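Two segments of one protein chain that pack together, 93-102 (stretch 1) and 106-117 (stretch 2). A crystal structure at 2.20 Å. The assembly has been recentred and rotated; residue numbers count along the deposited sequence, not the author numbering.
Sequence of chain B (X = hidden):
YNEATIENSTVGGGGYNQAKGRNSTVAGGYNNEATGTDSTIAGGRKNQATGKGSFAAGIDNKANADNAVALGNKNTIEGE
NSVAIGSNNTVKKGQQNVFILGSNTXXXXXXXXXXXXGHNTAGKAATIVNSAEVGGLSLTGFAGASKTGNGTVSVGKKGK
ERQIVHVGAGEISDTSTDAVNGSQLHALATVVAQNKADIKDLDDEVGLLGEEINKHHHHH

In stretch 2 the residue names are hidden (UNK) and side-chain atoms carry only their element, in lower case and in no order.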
# COMPACT_ATOMS: atom_id res chain seq x y z
N LYS B 93 18.77 -14.58 -2.29
CA LYS B 93 19.20 -14.76 -3.68
C LYS B 93 18.09 -15.45 -4.45
O LYS B 93 17.57 -16.45 -3.99
CB LYS B 93 20.46 -15.62 -3.64
CG LYS B 93 21.36 -15.60 -4.87
CD LYS B 93 22.18 -16.92 -5.01
CE LYS B 93 23.18 -16.81 -6.17
NZ LYS B 93 23.87 -18.06 -6.55
N GLY B 94 17.71 -14.93 -5.62
CA GLY B 94 16.55 -15.48 -6.37
C GLY B 94 15.15 -15.01 -5.90
O GLY B 94 14.12 -15.64 -6.23
N GLN B 95 15.13 -13.91 -5.14
CA GLN B 95 13.94 -13.12 -4.89
C GLN B 95 14.28 -11.74 -5.40
O GLN B 95 14.94 -11.00 -4.70
CB GLN B 95 13.62 -13.02 -3.40
CG GLN B 95 12.95 -14.23 -2.86
CD GLN B 95 12.69 -14.18 -1.37
OE1 GLN B 95 13.60 -13.89 -0.57
NE2 GLN B 95 11.45 -14.51 -0.98
N GLN B 96 13.83 -11.41 -6.60
CA GLN B 96 14.23 -10.20 -7.28
C GLN B 96 13.10 -9.18 -7.22
O GLN B 96 11.95 -9.55 -7.18
CB GLN B 96 14.59 -10.51 -8.73
CG GLN B 96 15.68 -11.55 -8.86
CD GLN B 96 15.91 -11.99 -10.28
OE1 GLN B 96 16.57 -11.29 -11.06
NE2 GLN B 96 15.37 -13.17 -10.63
N ASN B 97 13.44 -7.90 -7.20
CA ASN B 97 12.44 -6.83 -7.27
C ASN B 97 11.47 -6.83 -6.12
O ASN B 97 10.27 -6.62 -6.31
CB ASN B 97 11.67 -6.86 -8.60
CG ASN B 97 12.57 -6.56 -9.76
OD1 ASN B 97 12.89 -7.45 -10.51
ND2 ASN B 97 13.00 -5.31 -9.90
N VAL B 98 11.99 -7.05 -4.93
CA VAL B 98 11.15 -7.12 -3.77
C VAL B 98 11.41 -5.89 -2.91
O VAL B 98 12.55 -5.46 -2.79
CB VAL B 98 11.40 -8.40 -3.02
CG1 VAL B 98 10.67 -8.38 -1.65
CG2 VAL B 98 11.04 -9.63 -3.90
N PHE B 99 10.34 -5.26 -2.42
CA PHE B 99 10.43 -3.97 -1.72
C PHE B 99 9.79 -4.08 -0.38
O PHE B 99 8.62 -4.43 -0.32
CB PHE B 99 9.78 -2.86 -2.56
CG PHE B 99 10.40 -2.75 -3.96
CD1 PHE B 99 11.51 -1.90 -4.18
CD2 PHE B 99 9.94 -3.55 -5.01
CE1 PHE B 99 12.11 -1.82 -5.44
CE2 PHE B 99 10.53 -3.48 -6.30
CZ PHE B 99 11.64 -2.63 -6.50
N ILE B 100 10.55 -3.73 0.66
CA ILE B 100 10.08 -3.81 2.04
C ILE B 100 10.18 -2.47 2.75
O ILE B 100 11.23 -1.86 2.82
CB ILE B 100 10.91 -4.86 2.83
CG1 ILE B 100 10.88 -6.24 2.10
CG2 ILE B 100 10.38 -4.97 4.24
CD1 ILE B 100 11.84 -7.29 2.68
N LEU B 101 9.07 -1.97 3.28
CA LEU B 101 9.13 -0.84 4.19
C LEU B 101 8.41 -1.34 5.42
O LEU B 101 7.19 -1.44 5.41
CB LEU B 101 8.46 0.41 3.56
CG LEU B 101 8.36 1.67 4.44
CD1 LEU B 101 9.73 2.22 4.79
CD2 LEU B 101 7.50 2.75 3.80
N GLY B 102 9.15 -1.74 6.45
CA GLY B 102 8.60 -2.60 7.48
C GLY B 102 9.68 -3.13 8.40
O GLY B 102 10.87 -2.75 8.28
N UNK B 106 8.55 -11.54 6.91
CA UNK B 106 8.79 -12.93 6.53
C UNK B 106 8.61 -12.96 5.04
O UNK B 106 7.50 -12.74 4.52
c UNK B 106 7.79 -13.85 7.24
c UNK B 106 7.83 -15.31 6.75
o UNK B 106 8.90 -15.82 6.33
o UNK B 106 6.76 -15.99 6.81
N UNK B 107 9.72 -13.19 4.35
CA UNK B 107 9.75 -13.28 2.90
C UNK B 107 9.86 -14.74 2.36
O UNK B 107 10.16 -14.95 1.17
o UNK B 107 12.07 -12.95 3.09
c UNK B 107 10.73 -10.97 2.57
c UNK B 107 10.93 -12.51 2.37
N UNK B 108 9.66 -15.73 3.24
CA UNK B 108 9.62 -17.16 2.85
C UNK B 108 8.76 -17.42 1.61
O UNK B 108 9.19 -18.11 0.65
c UNK B 108 8.88 -19.52 3.60
c UNK B 108 9.11 -18.03 4.02
o UNK B 108 10.09 -18.00 5.08
N UNK B 109 7.55 -16.86 1.60
CA UNK B 109 6.63 -17.16 0.50
C UNK B 109 6.43 -16.04 -0.49
O UNK B 109 5.65 -16.17 -1.42
n UNK B 109 5.28 -19.25 2.88
c UNK B 109 5.46 -19.10 1.57
c UNK B 109 5.32 -17.70 1.03
o UNK B 109 5.74 -20.05 0.82
N UNK B 110 7.18 -14.97 -0.32
CA UNK B 110 7.17 -13.82 -1.19
C UNK B 110 7.78 -14.20 -2.54
O UNK B 110 8.88 -14.74 -2.58
c UNK B 110 7.96 -12.75 -0.57
N UNK B 111 7.08 -13.95 -3.64
CA UNK B 111 7.69 -14.08 -4.97
C UNK B 111 8.29 -12.77 -5.51
O UNK B 111 8.05 -11.67 -4.98
o UNK B 111 3.79 -15.07 -6.17
c UNK B 111 6.69 -14.61 -6.00
c UNK B 111 4.62 -16.00 -6.33
n UNK B 111 4.36 -17.08 -7.09
c UNK B 111 6.01 -15.94 -5.69
N UNK B 112 9.06 -12.89 -6.57
CA UNK B 112 9.58 -11.73 -7.31
C UNK B 112 8.49 -10.66 -7.50
O UNK B 112 7.38 -10.98 -7.89
n UNK B 112 11.43 -14.02 -9.51
c UNK B 112 10.15 -12.17 -8.67
c UNK B 112 11.29 -13.16 -8.53
o UNK B 112 12.04 -13.13 -7.55
N UNK B 113 8.81 -9.41 -7.19
CA UNK B 113 7.88 -8.32 -7.40
C UNK B 113 7.01 -8.05 -6.19
O UNK B 113 6.10 -7.26 -6.25
N UNK B 114 7.24 -8.72 -5.07
CA UNK B 114 6.37 -8.51 -3.93
C UNK B 114 6.66 -7.17 -3.26
O UNK B 114 7.80 -6.72 -3.25
o UNK B 114 5.99 -10.82 -3.41
c UNK B 114 6.61 -9.62 -2.92
N UNK B 115 5.66 -6.61 -2.59
CA UNK B 115 5.85 -5.47 -1.72
C UNK B 115 5.38 -5.89 -0.32
O UNK B 115 4.30 -6.43 -0.17
c UNK B 115 5.59 -3.86 -3.70
c UNK B 115 5.34 -2.94 -1.38
c UNK B 115 5.13 -4.18 -2.27
N UNK B 116 6.20 -5.67 0.70
CA UNK B 116 5.79 -5.86 2.08
C UNK B 116 5.77 -4.50 2.81
O UNK B 116 6.77 -3.74 2.77
c UNK B 116 6.73 -6.83 2.78
c UNK B 116 7.31 -8.65 1.03
c UNK B 116 7.37 -9.16 3.46
c UNK B 116 6.65 -8.33 2.41
N UNK B 117 4.64 -4.19 3.46
CA UNK B 117 4.56 -2.96 4.20
C UNK B 117 4.29 -3.24 5.66
O UNK B 117 3.41 -4.01 5.95
c UNK B 117 2.24 -0.95 1.84
c UNK B 117 4.75 -0.75 1.93
c UNK B 117 3.49 -1.68 2.17
c UNK B 117 3.41 -2.11 3.65

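Position 106 carries two side-chain carbons, the second bearing two oxygens: a carboxylate on a short stem, hence Asp106. It points away from stretch 1 and serves its own loop, for its OD1 accepts a bond from the backbone N of position 108, 3.2 Å away. At 107 one carbon bears an oxygen and a carbon, a beta-branched hydroxyl residue, Thr107. It points toward stretch 1, and its methyl CG2 lies 3.8 Å from Ile100 CD1, while the hydroxyl is satisfied elsewhere in the structure. Position 108 has the same branching but points away; it is Thr108, whose OG1 donates to Asp106 OD1 at 2.8 Å. Position 109 has two carbons, the second with an oxygen and a nitrogen: Asn109, an exposed amide that touches nothing on stretch 1.

A single carbon marks 110 as Ala110. It points toward stretch 1, its CB 3.9 Å from Gln95 NE2, and its methyl packs beside the Gln95 side-chain amide, from which its own carbonyl also accepts a hydrogen bond. Three carbons ending in an oxygen and a nitrogen make 111 the longer amide, Gln111, directed away, with OE1 bonded elsewhere. At 112 there are two carbons, the second bearing an oxygen and a nitrogen, and that oxygen sits 2.7 Å from Gln96 N. This is Asn112, whose OD1 accepts a nearly straight hydrogen bond from that N. Position 113 has no side-chain atoms. Its phi/psi of 91/6° would jam a CB against the preceding carbonyl, so Gly113 suits this place in the type II turn from 111 to 114.

One carbon and one oxygen at 114 give Ser114, whose OG bonds Gln111 O at 2.7 Å and ties the turn together. At 115 one carbon carries two more: Val115, a beta-branched residue at home in a strand, on the same face as Phe99. Position 116 has four carbons forked at the second, Leu116; its CD1 lies 4.3 Å from Val98 CG1. Position 117 has the same fork, Leu117, and its CD2 reaches within 4.2 Å of Leu101 CB.

The contact joins a parallel ladder to a polar clasp. Phe99 N donates to Ser114 O (3.0 Å), Leu116 N to Phe99 O (2.9 Å) and Leu101 N to Leu116 O (2.9 Å), so stretch 1 bonds both the N and the O of Leu116, through the two residues flanking its bridge partner Ile100, while the apolar side chains cover both faces. Before the strands, Gly113 N donates to Gln96 O (3.1 Å), and Gln95 NE2 spans Thr107 O (2.5 Å) and Ala110 O (3.0 Å), anchoring the loop.

Stretch 2, residues 106-117: DTTNAQNGSVLL
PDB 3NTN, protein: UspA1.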